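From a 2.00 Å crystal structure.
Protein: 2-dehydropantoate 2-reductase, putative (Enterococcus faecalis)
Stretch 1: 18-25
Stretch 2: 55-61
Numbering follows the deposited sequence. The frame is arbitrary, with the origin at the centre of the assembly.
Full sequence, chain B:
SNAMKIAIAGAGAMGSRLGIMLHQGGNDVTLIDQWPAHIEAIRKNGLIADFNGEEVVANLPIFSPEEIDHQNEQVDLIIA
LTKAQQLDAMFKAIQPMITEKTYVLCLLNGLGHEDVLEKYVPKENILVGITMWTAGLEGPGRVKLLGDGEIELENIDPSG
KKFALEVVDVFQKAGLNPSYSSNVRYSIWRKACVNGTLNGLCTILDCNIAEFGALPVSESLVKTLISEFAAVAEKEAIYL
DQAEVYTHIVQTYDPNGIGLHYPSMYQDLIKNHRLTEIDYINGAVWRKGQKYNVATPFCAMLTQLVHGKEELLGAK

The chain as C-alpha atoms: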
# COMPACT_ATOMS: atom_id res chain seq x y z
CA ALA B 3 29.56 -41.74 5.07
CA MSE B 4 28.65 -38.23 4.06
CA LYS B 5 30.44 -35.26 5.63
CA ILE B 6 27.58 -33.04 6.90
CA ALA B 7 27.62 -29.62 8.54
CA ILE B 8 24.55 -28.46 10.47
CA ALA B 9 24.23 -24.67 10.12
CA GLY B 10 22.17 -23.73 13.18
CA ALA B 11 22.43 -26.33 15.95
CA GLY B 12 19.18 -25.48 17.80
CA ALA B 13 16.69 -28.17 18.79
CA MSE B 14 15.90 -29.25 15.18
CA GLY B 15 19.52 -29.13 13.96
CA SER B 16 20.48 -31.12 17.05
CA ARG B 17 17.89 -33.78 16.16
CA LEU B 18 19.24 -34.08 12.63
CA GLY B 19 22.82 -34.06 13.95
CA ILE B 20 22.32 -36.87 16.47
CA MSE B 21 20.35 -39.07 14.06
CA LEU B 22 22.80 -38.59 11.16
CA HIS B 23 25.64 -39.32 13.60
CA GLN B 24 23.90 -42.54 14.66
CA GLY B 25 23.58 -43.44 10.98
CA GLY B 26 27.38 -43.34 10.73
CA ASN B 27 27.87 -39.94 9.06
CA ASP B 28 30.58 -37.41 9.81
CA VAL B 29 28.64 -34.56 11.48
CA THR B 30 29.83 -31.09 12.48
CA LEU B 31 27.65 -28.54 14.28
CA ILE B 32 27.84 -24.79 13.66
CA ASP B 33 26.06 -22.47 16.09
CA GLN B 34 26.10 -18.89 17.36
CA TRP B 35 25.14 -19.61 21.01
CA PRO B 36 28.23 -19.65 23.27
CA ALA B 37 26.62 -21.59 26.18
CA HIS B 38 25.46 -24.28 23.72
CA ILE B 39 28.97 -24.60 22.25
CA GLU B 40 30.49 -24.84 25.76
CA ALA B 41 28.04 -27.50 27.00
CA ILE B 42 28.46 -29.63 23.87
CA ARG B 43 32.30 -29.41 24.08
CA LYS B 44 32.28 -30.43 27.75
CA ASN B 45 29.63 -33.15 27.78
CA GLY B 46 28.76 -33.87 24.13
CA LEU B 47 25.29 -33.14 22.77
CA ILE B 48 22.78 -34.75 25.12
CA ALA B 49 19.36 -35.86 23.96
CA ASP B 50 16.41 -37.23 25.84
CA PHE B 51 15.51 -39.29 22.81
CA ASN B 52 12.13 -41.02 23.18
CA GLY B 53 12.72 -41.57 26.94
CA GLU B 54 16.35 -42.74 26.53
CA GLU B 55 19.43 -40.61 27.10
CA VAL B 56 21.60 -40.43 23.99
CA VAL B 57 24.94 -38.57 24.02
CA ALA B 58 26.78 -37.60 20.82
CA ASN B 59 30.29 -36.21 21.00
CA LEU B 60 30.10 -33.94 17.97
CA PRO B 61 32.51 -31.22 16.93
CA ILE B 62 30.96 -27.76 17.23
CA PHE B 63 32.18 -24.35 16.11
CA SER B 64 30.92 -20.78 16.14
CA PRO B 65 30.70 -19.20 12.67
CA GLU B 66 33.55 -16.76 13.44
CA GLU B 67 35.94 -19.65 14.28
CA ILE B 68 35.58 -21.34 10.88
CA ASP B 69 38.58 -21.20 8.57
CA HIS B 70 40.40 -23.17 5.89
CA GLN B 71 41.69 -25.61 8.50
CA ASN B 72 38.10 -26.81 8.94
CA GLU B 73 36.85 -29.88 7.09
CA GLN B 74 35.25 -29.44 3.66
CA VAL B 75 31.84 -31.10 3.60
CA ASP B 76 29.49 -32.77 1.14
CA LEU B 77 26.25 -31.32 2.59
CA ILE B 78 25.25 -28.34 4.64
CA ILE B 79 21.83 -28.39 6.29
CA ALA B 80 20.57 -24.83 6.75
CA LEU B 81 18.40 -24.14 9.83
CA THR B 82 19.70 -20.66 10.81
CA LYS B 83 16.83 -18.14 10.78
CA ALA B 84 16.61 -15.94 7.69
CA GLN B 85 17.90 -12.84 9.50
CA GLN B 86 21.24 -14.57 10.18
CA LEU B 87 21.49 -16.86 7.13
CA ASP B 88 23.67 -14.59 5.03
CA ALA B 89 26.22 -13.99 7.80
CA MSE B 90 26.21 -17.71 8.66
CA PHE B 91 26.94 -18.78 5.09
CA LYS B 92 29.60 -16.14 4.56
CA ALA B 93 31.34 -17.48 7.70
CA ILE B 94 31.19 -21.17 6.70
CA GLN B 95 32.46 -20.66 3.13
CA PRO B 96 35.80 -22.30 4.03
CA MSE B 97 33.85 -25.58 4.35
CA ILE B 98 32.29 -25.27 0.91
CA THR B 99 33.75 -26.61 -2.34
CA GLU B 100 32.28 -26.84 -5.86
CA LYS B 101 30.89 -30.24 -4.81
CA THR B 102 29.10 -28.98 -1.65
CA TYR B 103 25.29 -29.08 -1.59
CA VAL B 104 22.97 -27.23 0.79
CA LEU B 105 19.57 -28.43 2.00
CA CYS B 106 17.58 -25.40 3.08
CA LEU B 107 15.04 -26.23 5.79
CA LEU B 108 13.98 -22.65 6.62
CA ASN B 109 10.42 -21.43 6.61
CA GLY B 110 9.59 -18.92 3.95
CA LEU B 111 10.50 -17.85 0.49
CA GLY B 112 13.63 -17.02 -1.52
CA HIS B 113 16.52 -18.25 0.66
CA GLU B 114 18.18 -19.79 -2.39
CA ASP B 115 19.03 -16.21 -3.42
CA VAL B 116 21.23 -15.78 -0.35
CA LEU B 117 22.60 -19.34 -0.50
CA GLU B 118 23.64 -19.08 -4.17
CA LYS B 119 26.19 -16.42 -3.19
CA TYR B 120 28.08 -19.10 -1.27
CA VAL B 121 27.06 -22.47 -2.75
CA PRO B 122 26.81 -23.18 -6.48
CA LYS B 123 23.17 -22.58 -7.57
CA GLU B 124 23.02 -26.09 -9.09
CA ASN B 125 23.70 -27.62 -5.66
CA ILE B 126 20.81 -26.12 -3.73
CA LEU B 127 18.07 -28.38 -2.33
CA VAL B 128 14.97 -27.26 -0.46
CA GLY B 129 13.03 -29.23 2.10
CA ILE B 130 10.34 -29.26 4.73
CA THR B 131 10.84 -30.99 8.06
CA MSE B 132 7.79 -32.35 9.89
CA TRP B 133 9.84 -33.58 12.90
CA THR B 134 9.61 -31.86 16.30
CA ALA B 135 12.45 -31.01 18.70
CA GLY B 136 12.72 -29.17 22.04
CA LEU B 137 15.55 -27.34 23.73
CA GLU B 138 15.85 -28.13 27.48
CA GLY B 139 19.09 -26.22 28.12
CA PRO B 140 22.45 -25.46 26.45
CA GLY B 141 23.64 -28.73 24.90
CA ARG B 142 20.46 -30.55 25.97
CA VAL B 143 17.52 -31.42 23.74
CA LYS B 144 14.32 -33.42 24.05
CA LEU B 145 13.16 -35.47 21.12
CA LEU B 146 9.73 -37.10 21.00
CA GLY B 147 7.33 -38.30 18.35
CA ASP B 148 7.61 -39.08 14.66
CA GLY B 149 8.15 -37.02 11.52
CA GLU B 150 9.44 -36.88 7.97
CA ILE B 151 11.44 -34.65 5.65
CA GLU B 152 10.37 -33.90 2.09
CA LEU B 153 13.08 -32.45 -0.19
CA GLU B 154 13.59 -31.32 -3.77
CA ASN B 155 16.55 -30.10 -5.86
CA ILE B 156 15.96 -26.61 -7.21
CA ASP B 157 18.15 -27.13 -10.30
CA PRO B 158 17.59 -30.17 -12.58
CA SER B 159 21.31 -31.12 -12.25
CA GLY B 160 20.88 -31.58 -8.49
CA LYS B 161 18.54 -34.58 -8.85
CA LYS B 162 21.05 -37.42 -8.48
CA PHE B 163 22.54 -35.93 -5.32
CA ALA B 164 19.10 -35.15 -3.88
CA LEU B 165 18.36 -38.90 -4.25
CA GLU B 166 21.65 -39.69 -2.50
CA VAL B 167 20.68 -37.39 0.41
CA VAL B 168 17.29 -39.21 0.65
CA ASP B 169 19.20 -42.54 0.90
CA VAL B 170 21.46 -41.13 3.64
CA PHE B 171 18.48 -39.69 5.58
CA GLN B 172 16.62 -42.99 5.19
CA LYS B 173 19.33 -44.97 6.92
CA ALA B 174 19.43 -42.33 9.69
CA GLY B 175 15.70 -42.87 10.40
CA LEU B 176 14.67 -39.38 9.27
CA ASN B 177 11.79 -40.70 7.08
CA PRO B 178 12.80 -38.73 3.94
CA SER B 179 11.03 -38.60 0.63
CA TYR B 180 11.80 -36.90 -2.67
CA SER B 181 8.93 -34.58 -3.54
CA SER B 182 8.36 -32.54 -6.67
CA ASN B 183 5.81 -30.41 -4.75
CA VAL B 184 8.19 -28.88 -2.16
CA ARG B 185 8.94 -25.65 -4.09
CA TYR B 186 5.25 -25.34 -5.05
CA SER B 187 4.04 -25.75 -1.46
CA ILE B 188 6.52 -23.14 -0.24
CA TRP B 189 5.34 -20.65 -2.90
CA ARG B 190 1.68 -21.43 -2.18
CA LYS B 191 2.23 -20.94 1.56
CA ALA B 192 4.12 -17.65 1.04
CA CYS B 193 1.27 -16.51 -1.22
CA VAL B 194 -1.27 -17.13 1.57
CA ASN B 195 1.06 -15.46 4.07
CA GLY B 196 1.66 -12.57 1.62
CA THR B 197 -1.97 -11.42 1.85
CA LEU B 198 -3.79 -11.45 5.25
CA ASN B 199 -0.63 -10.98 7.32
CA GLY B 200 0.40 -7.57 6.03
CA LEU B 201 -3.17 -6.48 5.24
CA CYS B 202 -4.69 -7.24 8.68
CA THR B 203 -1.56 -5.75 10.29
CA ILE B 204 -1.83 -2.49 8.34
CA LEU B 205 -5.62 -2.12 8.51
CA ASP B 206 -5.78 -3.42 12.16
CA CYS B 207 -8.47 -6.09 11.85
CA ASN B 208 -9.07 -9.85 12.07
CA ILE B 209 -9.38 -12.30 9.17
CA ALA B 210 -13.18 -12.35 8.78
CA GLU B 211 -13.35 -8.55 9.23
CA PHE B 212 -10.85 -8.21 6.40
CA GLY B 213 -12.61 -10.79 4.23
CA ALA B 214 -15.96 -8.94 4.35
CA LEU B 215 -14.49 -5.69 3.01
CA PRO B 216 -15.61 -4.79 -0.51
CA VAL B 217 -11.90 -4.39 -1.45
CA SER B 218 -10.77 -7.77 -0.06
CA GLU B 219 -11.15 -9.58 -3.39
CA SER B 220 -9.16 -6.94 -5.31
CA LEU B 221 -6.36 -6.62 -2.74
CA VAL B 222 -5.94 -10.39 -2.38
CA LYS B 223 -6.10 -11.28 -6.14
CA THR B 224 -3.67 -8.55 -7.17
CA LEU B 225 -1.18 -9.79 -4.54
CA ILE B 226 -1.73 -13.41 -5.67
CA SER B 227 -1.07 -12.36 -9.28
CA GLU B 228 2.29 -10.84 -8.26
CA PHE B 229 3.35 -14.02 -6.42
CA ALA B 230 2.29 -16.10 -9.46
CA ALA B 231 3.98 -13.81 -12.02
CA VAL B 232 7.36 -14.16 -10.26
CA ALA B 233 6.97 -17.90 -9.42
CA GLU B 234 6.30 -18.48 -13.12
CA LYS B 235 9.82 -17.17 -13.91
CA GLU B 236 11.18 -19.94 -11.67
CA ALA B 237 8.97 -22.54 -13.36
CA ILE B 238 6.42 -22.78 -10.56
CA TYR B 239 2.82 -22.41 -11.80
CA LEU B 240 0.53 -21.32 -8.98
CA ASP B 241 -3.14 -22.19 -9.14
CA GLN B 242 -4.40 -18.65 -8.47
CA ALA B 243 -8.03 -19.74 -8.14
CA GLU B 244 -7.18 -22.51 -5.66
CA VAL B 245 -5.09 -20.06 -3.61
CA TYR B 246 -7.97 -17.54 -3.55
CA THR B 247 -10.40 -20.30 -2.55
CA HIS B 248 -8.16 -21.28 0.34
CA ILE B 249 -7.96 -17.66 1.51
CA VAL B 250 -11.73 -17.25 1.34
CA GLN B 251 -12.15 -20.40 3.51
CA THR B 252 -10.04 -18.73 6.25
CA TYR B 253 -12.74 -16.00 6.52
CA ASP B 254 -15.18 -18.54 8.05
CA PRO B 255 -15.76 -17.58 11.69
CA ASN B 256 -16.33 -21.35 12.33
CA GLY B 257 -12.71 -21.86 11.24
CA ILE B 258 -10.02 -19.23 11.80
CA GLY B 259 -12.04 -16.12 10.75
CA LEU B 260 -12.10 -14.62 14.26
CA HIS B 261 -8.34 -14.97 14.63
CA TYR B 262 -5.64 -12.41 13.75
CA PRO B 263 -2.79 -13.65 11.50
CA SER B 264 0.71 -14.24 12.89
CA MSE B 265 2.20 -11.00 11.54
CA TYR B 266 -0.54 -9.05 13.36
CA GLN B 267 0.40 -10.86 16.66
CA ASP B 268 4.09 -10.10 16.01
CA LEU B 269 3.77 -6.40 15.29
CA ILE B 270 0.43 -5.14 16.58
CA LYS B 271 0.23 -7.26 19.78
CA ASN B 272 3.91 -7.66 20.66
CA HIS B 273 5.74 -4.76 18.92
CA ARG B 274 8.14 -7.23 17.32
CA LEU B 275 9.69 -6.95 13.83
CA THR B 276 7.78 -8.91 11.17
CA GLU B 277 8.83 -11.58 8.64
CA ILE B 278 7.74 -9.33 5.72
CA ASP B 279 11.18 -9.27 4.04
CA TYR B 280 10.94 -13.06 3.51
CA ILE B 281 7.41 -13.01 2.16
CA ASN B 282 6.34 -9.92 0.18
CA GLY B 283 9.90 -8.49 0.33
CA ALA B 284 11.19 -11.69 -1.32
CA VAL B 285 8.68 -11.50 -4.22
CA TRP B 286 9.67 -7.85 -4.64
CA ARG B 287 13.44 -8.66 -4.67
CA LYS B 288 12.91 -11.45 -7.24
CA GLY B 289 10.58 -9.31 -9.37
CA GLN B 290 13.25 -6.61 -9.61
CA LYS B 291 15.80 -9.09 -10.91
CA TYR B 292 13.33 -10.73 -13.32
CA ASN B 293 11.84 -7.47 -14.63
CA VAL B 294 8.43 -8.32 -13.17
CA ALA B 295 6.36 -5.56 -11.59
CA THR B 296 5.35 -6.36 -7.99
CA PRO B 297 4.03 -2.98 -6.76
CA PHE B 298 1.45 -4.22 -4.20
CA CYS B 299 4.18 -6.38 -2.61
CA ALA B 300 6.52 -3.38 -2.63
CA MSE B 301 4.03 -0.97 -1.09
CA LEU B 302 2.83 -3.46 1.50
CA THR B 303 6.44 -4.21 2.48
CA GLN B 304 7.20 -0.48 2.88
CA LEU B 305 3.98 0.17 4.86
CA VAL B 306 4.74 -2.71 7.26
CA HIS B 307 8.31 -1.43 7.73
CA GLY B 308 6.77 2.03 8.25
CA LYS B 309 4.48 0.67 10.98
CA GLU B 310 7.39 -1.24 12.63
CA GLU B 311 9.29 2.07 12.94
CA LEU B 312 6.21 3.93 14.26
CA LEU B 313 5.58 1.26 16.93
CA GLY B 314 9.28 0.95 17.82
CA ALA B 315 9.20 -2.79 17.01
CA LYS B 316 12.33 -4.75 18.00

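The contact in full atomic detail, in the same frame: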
# COMPACT_ATOMS: atom_id res chain seq x y z
N LEU B 18 18.64 -33.60 13.87
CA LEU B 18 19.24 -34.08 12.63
C LEU B 18 20.69 -34.52 12.87
O LEU B 18 21.12 -35.56 12.37
CB LEU B 18 19.16 -33.02 11.51
CG LEU B 18 17.79 -32.46 11.12
CD1 LEU B 18 17.78 -31.91 9.69
CD2 LEU B 18 16.65 -33.43 11.31
N GLY B 19 21.43 -33.73 13.64
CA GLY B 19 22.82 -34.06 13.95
C GLY B 19 23.01 -35.40 14.64
O GLY B 19 23.83 -36.22 14.20
N ILE B 20 22.29 -35.61 15.73
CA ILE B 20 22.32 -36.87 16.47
C ILE B 20 21.98 -38.08 15.59
O ILE B 20 22.70 -39.08 15.60
CB ILE B 20 21.36 -36.85 17.69
CG1 ILE B 20 21.91 -35.92 18.77
CG2 ILE B 20 21.19 -38.27 18.27
CD1 ILE B 20 20.93 -35.54 19.87
N MSE B 21 20.87 -37.98 14.87
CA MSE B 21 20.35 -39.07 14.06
C MSE B 21 21.28 -39.41 12.89
O MSE B 21 21.50 -40.57 12.59
CB MSE B 21 18.93 -38.75 13.59
CG MSE B 21 17.93 -38.60 14.74
SE MSE B 21 16.09 -38.32 14.12
CE MSE B 21 15.72 -40.07 13.41
N LEU B 22 21.82 -38.38 12.23
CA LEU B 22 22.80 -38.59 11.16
C LEU B 22 24.12 -39.14 11.69
O LEU B 22 24.81 -39.89 10.99
CB LEU B 22 23.02 -37.29 10.37
CG LEU B 22 21.86 -36.87 9.46
CD1 LEU B 22 22.01 -35.40 9.04
CD2 LEU B 22 21.76 -37.80 8.23
N HIS B 23 24.47 -38.78 12.92
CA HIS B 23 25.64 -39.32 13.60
C HIS B 23 25.43 -40.80 13.90
O HIS B 23 26.32 -41.62 13.69
CB HIS B 23 25.93 -38.53 14.89
CG HIS B 23 27.02 -39.12 15.73
ND1 HIS B 23 28.35 -39.03 15.39
CD2 HIS B 23 26.97 -39.79 16.90
CE1 HIS B 23 29.08 -39.63 16.32
NE2 HIS B 23 28.27 -40.10 17.24
N GLN B 24 24.23 -41.15 14.36
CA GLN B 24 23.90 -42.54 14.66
C GLN B 24 23.90 -43.37 13.39
O GLN B 24 24.25 -44.54 13.43
CB GLN B 24 22.56 -42.65 15.37
CG GLN B 24 22.57 -42.10 16.79
CD GLN B 24 21.22 -42.21 17.46
OE1 GLN B 24 20.17 -42.03 16.82
NE2 GLN B 24 21.22 -42.51 18.77
N GLY B 25 23.53 -42.76 12.27
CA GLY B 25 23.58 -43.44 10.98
C GLY B 25 24.98 -43.58 10.41
O GLY B 25 25.14 -44.04 9.29
N GLU B 55 18.33 -41.56 27.26
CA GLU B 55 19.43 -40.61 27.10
C GLU B 55 20.41 -41.08 26.02
O GLU B 55 20.92 -42.19 26.07
CB GLU B 55 20.15 -40.37 28.43
CG GLU B 55 21.48 -39.61 28.26
CD GLU B 55 21.82 -38.75 29.45
OE1 GLU B 55 22.92 -38.94 30.02
OE2 GLU B 55 20.99 -37.90 29.83
N VAL B 56 20.63 -40.21 25.05
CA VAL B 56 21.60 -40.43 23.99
C VAL B 56 22.60 -39.27 24.07
O VAL B 56 22.19 -38.11 24.20
CB VAL B 56 20.91 -40.44 22.61
CG1 VAL B 56 21.91 -40.34 21.47
CG2 VAL B 56 20.06 -41.70 22.46
N VAL B 57 23.89 -39.59 24.03
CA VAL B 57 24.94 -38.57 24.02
C VAL B 57 25.74 -38.71 22.72
O VAL B 57 26.08 -39.82 22.31
CB VAL B 57 25.87 -38.65 25.26
CG1 VAL B 57 26.93 -37.56 25.23
CG2 VAL B 57 25.07 -38.57 26.57
N ALA B 58 26.03 -37.59 22.07
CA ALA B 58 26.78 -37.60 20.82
C ALA B 58 27.91 -36.61 20.94
O ALA B 58 27.68 -35.42 21.12
CB ALA B 58 25.88 -37.26 19.63
N ASN B 59 29.14 -37.10 20.89
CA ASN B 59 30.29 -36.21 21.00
C ASN B 59 30.61 -35.64 19.62
O ASN B 59 31.38 -36.21 18.87
CB ASN B 59 31.49 -36.92 21.61
CG ASN B 59 31.17 -37.52 22.97
OD1 ASN B 59 31.39 -36.88 24.00
ND2 ASN B 59 30.63 -38.74 22.97
N LEU B 60 29.98 -34.52 19.30
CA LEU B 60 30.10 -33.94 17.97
C LEU B 60 30.97 -32.71 18.06
O LEU B 60 30.90 -31.98 19.05
CB LEU B 60 28.72 -33.59 17.39
CG LEU B 60 27.78 -34.78 17.11
CD1 LEU B 60 26.39 -34.35 16.64
CD2 LEU B 60 28.39 -35.77 16.12
N PRO B 61 31.79 -32.48 17.02
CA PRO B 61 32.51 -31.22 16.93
C PRO B 61 31.53 -30.07 16.73
O PRO B 61 30.50 -30.24 16.07
CB PRO B 61 33.43 -31.40 15.72
CG PRO B 61 32.95 -32.58 15.00
CD PRO B 61 32.09 -33.40 15.90
O HOH W 1 29.54 -40.07 20.20

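Residues 18-24 form the last turns of a helix that begins earlier in the chain, and residues 55-58 end a strand that likewise starts upstream. The two run nearly at right angles, 80° between their N-to-C directions, and their axes approach to 9.2 Å. The backbones come nearest at Ile 20 and Ala 58, whose CA atoms lie 6.3 Å apart. Each segment keeps its own regular geometry. In the helix, the amide N of His 23 donates to the carbonyl O of Gly 19 at 2.9 Å, and N of Gln 24 donates to O of Ile 20 at the same distance. With these amides satisfied within the helix and no direct hydrogen bond linking the stretches, the contact rests mainly on side-chain packing, supplemented by one water.

The two patterns of side chains fit their backbones. Along the extended chain, the CA-to-CB bonds of Val 56, Ala 58 and Leu 60 point toward the helix, while those of Val 57 and Asn 59 point away, the alternation expected of such a conformation. On the helix, contact falls to Gly 19, Ile 20, His 23 and Gln 24, a spacing that gathers residues on one side of a helical turn. Leu 18, Met 21 (a selenomethionine) and Leu 22 are out of reach of the strand.

Ala 58 sits where the backbones are closest, and its single methyl suits the limited space. Ala 58 CB lies 4.3 Å from CG1 of Ile 20 and 3.9 Å from CD2 of His 23, so it packs against both residues without needing a longer side chain. The CA-to-CB bond of Ile 20 points sideways, yet its branched side chain also reaches Val 56, Ile 20 CG2 to Val 56 CG1 at 3.9 Å. Two beta-branched residues meet here; such side chains carry their bulk close to the backbone and make compact apolar neighbours.

Leu 60, just beyond the strand, has the largest area covered by the helix. Leu 60 CD1 lies 4.0 Å from the carbonyl O of Gly 19. A CB placed ideally on Gly 19 would point toward the other stretch and lie 3.7 Å from Leu 60 CD1, a contact and not a clash; with none present, the methyl sits beside the bare helix backbone. Leu 60 CD2 approaches ND1 of His 23 at 3.3 Å, a close contact between a methyl and a ring nitrogen.

His 23 combines two roles. Its ring packs obliquely against Ala 58 and Leu 60, while His 23 NE2 hydrogen-bonds at 3.2 Å to the O of water 1. The O of water 1 accepts a hydrogen bond from the backbone N of Asn 59 at 3.1 Å, bridging the helix and the residue just after the strand where no direct polar link exists. At the exposed end of the helix, the CA-to-CB bond of Gln 24 points sideways, but its extended chain brings Gln 24 NE2 to 3.5 Å from CG1 of Val 56. Its aliphatic portion spans the distance, and the nitrogen of the amide meets the valine methyl.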